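Local coordinates for protein clp gene regulator (ClgR) (Corynebacterium glutamicum, PDB 3F52) that probably binds promoter DNA through a helix-turn-helix domain and acts as a transcriptional activator of the caseinolytic protease (clp) genes, at residues P23-F36 with A82-A96. Sequence-based numbering, arbitrary orientation.
Sequences PLLREALGAALRSF and ASVADVLIEAAGSMA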
ATOM      1  N   PRO B  23       7.835 -10.750  -0.240  1.00 30.24           N
ATOM      2  CA  PRO B  23       7.897  -9.305  -0.012  1.00 28.82           C
ATOM      3  C   PRO B  23       6.668  -8.752   0.725  1.00 26.94           C
ATOM      4  O   PRO B  23       5.559  -9.217   0.495  1.00 25.88           O
ATOM      5  CB  PRO B  23       7.956  -8.731  -1.433  1.00 29.16           C
ATOM      6  CG  PRO B  23       8.635  -9.764  -2.200  1.00 30.78           C
ATOM      7  CD  PRO B  23       8.090 -11.079  -1.660  1.00 30.90           C
ATOM      8  N   LEU B  24       6.899  -7.809   1.640  1.00 25.20           N
ATOM      9  CA  LEU B  24       5.826  -7.064   2.292  1.00 24.39           C
ATOM     10  C   LEU B  24       5.504  -5.868   1.436  1.00 25.15           C
ATOM     11  O   LEU B  24       6.409  -5.339   0.749  1.00 24.71           O
ATOM     12  CB  LEU B  24       6.328  -6.559   3.649  1.00 24.06           C
ATOM     13  CG  LEU B  24       6.543  -7.600   4.734  1.00 24.96           C
ATOM     14  CD1 LEU B  24       7.330  -6.968   5.922  1.00 25.93           C
ATOM     15  CD2 LEU B  24       5.232  -8.225   5.192  1.00 28.07           C
ATOM     16  N   LEU B  25       4.254  -5.387   1.506  1.00 24.82           N
ATOM     17  CA  LEU B  25       3.882  -4.160   0.794  1.00 26.67           C
ATOM     18  C   LEU B  25       4.886  -3.044   1.042  1.00 27.25           C
ATOM     19  O   LEU B  25       5.280  -2.349   0.101  1.00 27.53           O
ATOM     20  CB  LEU B  25       2.476  -3.688   1.199  1.00 27.73           C
ATOM     21  CG  LEU B  25       2.034  -2.383   0.485  1.00 30.65           C
ATOM     22  CD1 LEU B  25       2.143  -2.479  -1.074  1.00 29.86           C
ATOM     23  CD2 LEU B  25       0.629  -1.994   0.924  1.00 34.32           C
ATOM     24  N   ARG B  26       5.273  -2.839   2.313  1.00 26.74           N
ATOM     25  CA  ARG B  26       6.118  -1.696   2.625  1.00 25.78           C
ATOM     26  C   ARG B  26       7.472  -1.784   1.929  1.00 26.42           C
ATOM     27  O   ARG B  26       8.025  -0.756   1.583  1.00 27.01           O
ATOM     28  CB  ARG B  26       6.271  -1.468   4.142  1.00 26.20           C
ATOM     29  CG  ARG B  26       6.818  -2.666   4.921  1.00 24.22           C
ATOM     30  CD  ARG B  26       7.286  -2.159   6.306  1.00 24.71           C
ATOM     31  NE  ARG B  26       7.802  -3.215   7.173  1.00 22.80           N
ATOM     32  CZ  ARG B  26       7.052  -4.018   7.927  1.00 23.44           C
ATOM     33  NH1 ARG B  26       7.644  -4.946   8.665  1.00 22.42           N
ATOM     34  NH2 ARG B  26       5.706  -3.943   7.881  1.00 23.07           N
ATOM     35  N   GLU B  27       7.999  -3.005   1.766  1.00 25.12           N
ATOM     36  CA  GLU B  27       9.214  -3.267   0.992  1.00 25.64           C
ATOM     37  C   GLU B  27       9.033  -2.941  -0.488  1.00 26.66           C
ATOM     38  O   GLU B  27       9.878  -2.285  -1.095  1.00 27.51           O
ATOM     39  CB  GLU B  27       9.622  -4.719   1.152  1.00 25.26           C
ATOM     40  CG  GLU B  27      10.112  -5.011   2.589  1.00 23.54           C
ATOM     41  CD  GLU B  27      10.364  -6.461   2.868  1.00 27.23           C
ATOM     42  OE1 GLU B  27       9.775  -7.316   2.173  1.00 25.06           O
ATOM     43  OE2 GLU B  27      11.140  -6.752   3.809  1.00 26.23           O
ATOM     44  N   ALA B  28       7.921  -3.395  -1.057  1.00 27.03           N
ATOM     45  CA  ALA B  28       7.652  -3.144  -2.479  1.00 28.25           C
ATOM     46  C   ALA B  28       7.425  -1.626  -2.705  1.00 28.75           C
ATOM     47  O   ALA B  28       7.971  -1.039  -3.636  1.00 30.26           O
ATOM     48  CB  ALA B  28       6.419  -3.976  -2.930  1.00 27.91           C
ATOM     49  N   LEU B  29       6.635  -1.003  -1.855  1.00 29.08           N
ATOM     50  CA  LEU B  29       6.401   0.438  -1.931  1.00 30.62           C
ATOM     51  C   LEU B  29       7.688   1.229  -1.739  1.00 30.11           C
ATOM     52  O   LEU B  29       7.934   2.225  -2.445  1.00 29.35           O
ATOM     53  CB  LEU B  29       5.406   0.838  -0.850  1.00 31.38           C
ATOM     54  CG  LEU B  29       4.395   1.965  -0.942  1.00 36.77           C
ATOM     55  CD1 LEU B  29       3.572   1.822  -2.218  1.00 37.91           C
ATOM     56  CD2 LEU B  29       3.442   1.952   0.315  1.00 34.86           C
ATOM     57  N   GLY B  30       8.510   0.804  -0.772  1.00 28.96           N
ATOM     58  CA  GLY B  30       9.809   1.491  -0.572  1.00 28.71           C
ATOM     59  C   GLY B  30      10.711   1.402  -1.794  1.00 28.81           C
ATOM     60  O   GLY B  30      11.365   2.371  -2.178  1.00 29.19           O
ATOM     61  N   ALA B  31      10.758   0.233  -2.410  1.00 28.88           N
ATOM     62  CA  ALA B  31      11.573   0.019  -3.607  1.00 29.42           C
ATOM     63  C   ALA B  31      11.061   0.894  -4.766  1.00 29.07           C
ATOM     64  O   ALA B  31      11.865   1.461  -5.518  1.00 29.15           O
ATOM     65  CB  ALA B  31      11.585  -1.443  -3.990  1.00 29.52           C
ATOM     66  N   ALA B  32       9.735   1.021  -4.885  1.00 29.29           N
ATOM     67  CA  ALA B  32       9.110   1.873  -5.913  1.00 29.79           C
ATOM     68  C   ALA B  32       9.514   3.342  -5.685  1.00 30.19           C
ATOM     69  O   ALA B  32       9.983   4.015  -6.599  1.00 29.68           O
ATOM     70  CB  ALA B  32       7.608   1.717  -5.877  1.00 29.82           C
ATOM     71  N   LEU B  33       9.348   3.810  -4.449  1.00 29.83           N
ATOM     72  CA  LEU B  33       9.720   5.187  -4.085  1.00 31.20           C
ATOM     73  C   LEU B  33      11.170   5.467  -4.407  1.00 30.84           C
ATOM     74  O   LEU B  33      11.488   6.514  -4.979  1.00 30.94           O
ATOM     75  CB  LEU B  33       9.446   5.446  -2.606  1.00 30.72           C
ATOM     76  CG  LEU B  33       7.955   5.610  -2.230  1.00 31.81           C
ATOM     77  CD1 LEU B  33       7.774   5.481  -0.722  1.00 33.11           C
ATOM     78  CD2 LEU B  33       7.365   6.955  -2.750  1.00 31.72           C
ATOM     79  N   ARG B  34      12.050   4.531  -4.066  1.00 31.28           N
ATOM     80  CA  ARG B  34      13.476   4.687  -4.371  1.00 32.97           C
ATOM     81  C   ARG B  34      13.713   4.833  -5.883  1.00 32.59           C
ATOM     82  O   ARG B  34      14.481   5.696  -6.333  1.00 31.52           O
ATOM     83  CB  ARG B  34      14.291   3.512  -3.826  1.00 32.96           C
ATOM     84  CG  ARG B  34      15.810   3.705  -4.052  1.00 35.47           C
ATOM     85  CD  ARG B  34      16.644   2.453  -3.724  1.00 36.91           C
ATOM     86  NE  ARG B  34      16.290   1.827  -2.443  1.00 45.00           N
ATOM     87  CZ  ARG B  34      15.681   0.636  -2.322  1.00 46.48           C
ATOM     88  NH1 ARG B  34      15.406   0.165  -1.112  1.00 47.13           N
ATOM     89  NH2 ARG B  34      15.374  -0.100  -3.412  1.00 43.87           N
ATOM     90  N   SER B  35      13.029   4.005  -6.674  1.00 32.68           N
ATOM     91  CA  SER B  35      13.199   4.089  -8.117  1.00 33.96           C
ATOM     92  C   SER B  35      12.633   5.413  -8.696  1.00 33.19           C
ATOM     93  O   SER B  35      13.260   5.996  -9.585  1.00 35.00           O
ATOM     94  CB  SER B  35      12.679   2.830  -8.836  1.00 33.97           C
ATOM     95  OG  SER B  35      11.302   2.912  -9.064  1.00 40.15           O
ATOM     96  N   PHE B  36      11.515   5.920  -8.167  1.00 32.74           N
ATOM     97  CA  PHE B  36      10.977   7.217  -8.604  1.00 31.81           C
ATOM     98  C   PHE B  36      11.938   8.349  -8.227  1.00 32.15           C
ATOM     99  O   PHE B  36      12.107   9.313  -8.980  1.00 31.44           O
ATOM    100  CB  PHE B  36       9.602   7.507  -7.996  1.00 31.74           C
ATOM    101  CG  PHE B  36       8.442   6.921  -8.771  1.00 32.24           C
ATOM    102  CD1 PHE B  36       8.121   5.561  -8.661  1.00 31.78           C
ATOM    103  CD2 PHE B  36       7.668   7.721  -9.605  1.00 34.16           C
ATOM    104  CE1 PHE B  36       7.032   5.006  -9.366  1.00 29.97           C
ATOM    105  CE2 PHE B  36       6.563   7.185 -10.320  1.00 32.92           C
ATOM    106  CZ  PHE B  36       6.256   5.821 -10.200  1.00 32.33           C
ATOM    107  N   ALA B  82       5.023  12.631  -8.433  1.00 34.46           N
ATOM    108  CA  ALA B  82       4.496  11.341  -8.860  1.00 34.64           C
ATOM    109  C   ALA B  82       3.096  11.167  -8.287  1.00 34.48           C
ATOM    110  O   ALA B  82       2.805  11.704  -7.216  1.00 34.35           O
ATOM    111  CB  ALA B  82       5.420  10.221  -8.356  1.00 34.43           C
ATOM    112  N   SER B  83       2.213  10.450  -8.984  1.00 33.76           N
ATOM    113  CA  SER B  83       0.946  10.069  -8.334  1.00 33.28           C
ATOM    114  C   SER B  83       1.159   8.857  -7.438  1.00 32.85           C
ATOM    115  O   SER B  83       2.054   8.045  -7.685  1.00 32.82           O
ATOM    116  CB  SER B  83      -0.178   9.800  -9.336  1.00 33.62           C
ATOM    117  OG  SER B  83       0.093   8.647 -10.117  1.00 34.54           O
ATOM    118  N   VAL B  84       0.348   8.737  -6.384  1.00 32.31           N
ATOM    119  CA  VAL B  84       0.401   7.539  -5.532  1.00 32.29           C
ATOM    120  C   VAL B  84       0.022   6.293  -6.384  1.00 31.91           C
ATOM    121  O   VAL B  84       0.589   5.224  -6.210  1.00 31.54           O
ATOM    122  CB  VAL B  84      -0.512   7.682  -4.285  1.00 32.17           C
ATOM    123  CG1 VAL B  84      -0.553   6.379  -3.491  1.00 31.81           C
ATOM    124  CG2 VAL B  84      -0.031   8.866  -3.401  1.00 33.47           C
ATOM    125  N   ALA B  85      -0.938   6.456  -7.292  1.00 31.62           N
ATOM    126  CA  ALA B  85      -1.375   5.372  -8.175  1.00 31.99           C
ATOM    127  C   ALA B  85      -0.191   4.794  -8.949  1.00 31.50           C
ATOM    128  O   ALA B  85      -0.036   3.583  -9.032  1.00 31.74           O
ATOM    129  CB  ALA B  85      -2.472   5.864  -9.147  1.00 31.63           C
ATOM    130  N   ASP B  86       0.656   5.661  -9.499  1.00 31.42           N
ATOM    131  CA  ASP B  86       1.799   5.199 -10.289  1.00 30.67           C
ATOM    132  C   ASP B  86       2.858   4.519  -9.408  1.00 29.85           C
ATOM    133  O   ASP B  86       3.448   3.510  -9.792  1.00 28.33           O
ATOM    134  CB  ASP B  86       2.429   6.349 -11.099  1.00 31.19           C
ATOM    135  CG  ASP B  86       1.564   6.800 -12.284  1.00 33.31           C
ATOM    136  OD1 ASP B  86       0.609   6.078 -12.706  1.00 31.81           O
ATOM    137  OD2 ASP B  86       1.863   7.911 -12.809  1.00 35.41           O
ATOM    138  N   VAL B  87       3.100   5.072  -8.219  1.00 28.92           N
ATOM    139  CA  VAL B  87       4.012   4.443  -7.263  1.00 29.33           C
ATOM    140  C   VAL B  87       3.473   3.076  -6.836  1.00 28.60           C
ATOM    141  O   VAL B  87       4.222   2.110  -6.767  1.00 27.73           O
ATOM    142  CB  VAL B  87       4.278   5.378  -6.052  1.00 30.10           C
ATOM    143  CG1 VAL B  87       5.088   4.672  -4.969  1.00 31.55           C
ATOM    144  CG2 VAL B  87       5.016   6.631  -6.564  1.00 30.21           C
ATOM    145  N   LEU B  88       2.175   2.999  -6.577  1.00 27.96           N
ATOM    146  CA  LEU B  88       1.550   1.726  -6.172  1.00 28.42           C
ATOM    147  C   LEU B  88       1.607   0.636  -7.268  1.00 28.00           C
ATOM    148  O   LEU B  88       1.904  -0.533  -6.992  1.00 27.92           O
ATOM    149  CB  LEU B  88       0.109   1.959  -5.727  1.00 28.30           C
ATOM    150  CG  LEU B  88      -0.624   0.792  -5.059  1.00 29.68           C
ATOM    151  CD1 LEU B  88       0.120   0.346  -3.789  1.00 32.03           C
ATOM    152  CD2 LEU B  88      -2.056   1.222  -4.702  1.00 33.78           C
ATOM    153  N   ILE B  89       1.335   1.005  -8.510  1.00 28.01           N
ATOM    154  CA  ILE B  89       1.433   0.027  -9.561  1.00 29.10           C
ATOM    155  C   ILE B  89       2.904  -0.428  -9.747  1.00 28.22           C
ATOM    156  O   ILE B  89       3.166  -1.607  -9.972  1.00 28.42           O
ATOM    157  CB  ILE B  89       0.738   0.498 -10.875  1.00 30.30           C
ATOM    158  CG1 ILE B  89       0.406  -0.704 -11.768  1.00 32.17           C
ATOM    159  CG2 ILE B  89       1.568   1.519 -11.593  1.00 31.30           C
ATOM    160  CD1 ILE B  89      -0.785  -1.491 -11.233  1.00 33.42           C
ATOM    161  N   GLU B  90       3.867   0.487  -9.618  1.00 28.42           N
ATOM    162  CA  GLU B  90       5.275   0.078  -9.656  1.00 27.56           C
ATOM    163  C   GLU B  90       5.600  -0.920  -8.518  1.00 26.62           C
ATOM    164  O   GLU B  90       6.294  -1.933  -8.738  1.00 27.59           O
ATOM    165  CB  GLU B  90       6.211   1.298  -9.566  1.00 27.68           C
ATOM    166  CG  GLU B  90       7.704   0.985  -9.796  1.00 28.10           C
ATOM    167  CD  GLU B  90       7.969   0.313 -11.152  1.00 29.73           C
ATOM    168  OE1 GLU B  90       7.395   0.751 -12.189  1.00 25.87           O
ATOM    169  OE2 GLU B  90       8.787  -0.639 -11.198  1.00 28.21           O
ATOM    170  N   ALA B  91       5.084  -0.635  -7.327  1.00 27.63           N
ATOM    171  CA  ALA B  91       5.266  -1.500  -6.164  1.00 26.37           C
ATOM    172  C   ALA B  91       4.743  -2.916  -6.431  1.00 25.14           C
ATOM    173  O   ALA B  91       5.348  -3.914  -6.016  1.00 25.90           O
ATOM    174  CB  ALA B  91       4.565  -0.891  -4.979  1.00 26.71           C
ATOM    175  N   ALA B  92       3.653  -3.046  -7.197  1.00 25.59           N
ATOM    176  CA  ALA B  92       3.153  -4.368  -7.580  1.00 24.65           C
ATOM    177  C   ALA B  92       4.219  -5.171  -8.319  1.00 25.51           C
ATOM    178  O   ALA B  92       4.281  -6.391  -8.167  1.00 25.99           O
ATOM    179  CB  ALA B  92       1.824  -4.264  -8.429  1.00 25.32           C
ATOM    180  N   GLY B  93       5.086  -4.478  -9.065  1.00 24.53           N
ATOM    181  CA  GLY B  93       6.163  -5.136  -9.802  1.00 26.43           C
ATOM    182  C   GLY B  93       7.217  -5.744  -8.893  1.00 27.90           C
ATOM    183  O   GLY B  93       8.010  -6.545  -9.347  1.00 27.37           O
ATOM    184  N   SER B  94       7.204  -5.374  -7.608  1.00 29.32           N
ATOM    185  CA  SER B  94       8.153  -5.934  -6.622  1.00 32.59           C
ATOM    186  C   SER B  94       7.538  -6.908  -5.610  1.00 33.88           C
ATOM    187  O   SER B  94       8.146  -7.158  -4.542  1.00 34.12           O
ATOM    188  CB  SER B  94       8.788  -4.805  -5.834  1.00 33.62           C
ATOM    189  OG  SER B  94       9.682  -4.101  -6.661  1.00 38.30           O
ATOM    190  N   MET B  95       6.357  -7.447  -5.908  1.00 33.70           N
ATOM    191  CA  MET B  95       5.656  -8.270  -4.923  1.00 34.99           C
ATOM    192  C   MET B  95       5.969  -9.748  -5.051  1.00 36.56           C
ATOM    193  O   MET B  95       5.670 -10.533  -4.148  1.00 37.65           O
ATOM    194  CB  MET B  95       4.152  -7.983  -4.893  1.00 33.84           C
ATOM    195  CG  MET B  95       3.820  -6.676  -4.189  1.00 32.08           C
ATOM    196  SD  MET B  95       4.343  -6.584  -2.445  1.00 31.65           S
ATOM    197  CE  MET B  95       3.386  -7.913  -1.740  1.00 33.39           C
ATOM    198  N   ALA B  96       6.598 -10.116  -6.161  1.00 37.61           N
ATOM    199  CA  ALA B  96       7.118 -11.468  -6.336  1.00 39.05           C
ATOM    200  C   ALA B  96       8.602 -11.505  -5.954  1.00 39.79           C
ATOM    201  O   ALA B  96       9.362 -10.554  -6.201  1.00 40.59           O
ATOM    202  CB  ALA B  96       6.904 -11.941  -7.765  1.00 38.76           C
TER
HETATM  203  O   HOH W   1       4.726 -10.762  -1.733  1.00 44.55           O
HETATM  204  O   HOH W   2      10.988  -0.159  -9.588  1.00 41.49           O
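The aromatic evidence centres on Phe36 and Val87: methyl CG2 of Val87 lies 3.8 Å from the centroid of the Phe36 ring and only 8° off its normal, a CH-pi contact over one face. At the ring's edge, near its plane, sits CB of Glu90, while CB of Ala82 approaches obliquely, 3.6 Å from Phe36 CD2. The two methyls of Val87 part company: with CG1 anti to the backbone N (chi1 173°), CG1 turns to Ala32, Leu29 and Leu33, and CG2 to the ring. The side chain is thus a knob in the hole formed by Leu29, Ala32, Leu33 and Phe36.

Ala28, Ala32 and Ala91 lie where the helices meet, consistent with an axis separation of 7.9 Å, with 118° between the N-to-C directions of helix 25-36 and helix 84-92. CB of Ala28 and CB of Ala91 are 4.1 Å apart, and Ala32 also packs on Ala91. Further along, Met95, bent at chi2 and chi3, curls its SD to 3.4 Å from Ala28 CB and its CE against Pro23 O.

Polar links run through water: one donates to both Pro23 O and Met95 O, another joins Ser35 OG to Glu90 OE2. Within segment 82-96, Ser83 OG accepts from Asp86 N as N-cap.

Cys77 of helix 70-80 also touches Val87, and Leu25 of the second subunit packs on Leu88. The contact closes the first helix against the last in the all-helical, XRE-type helix-turn-helix domain.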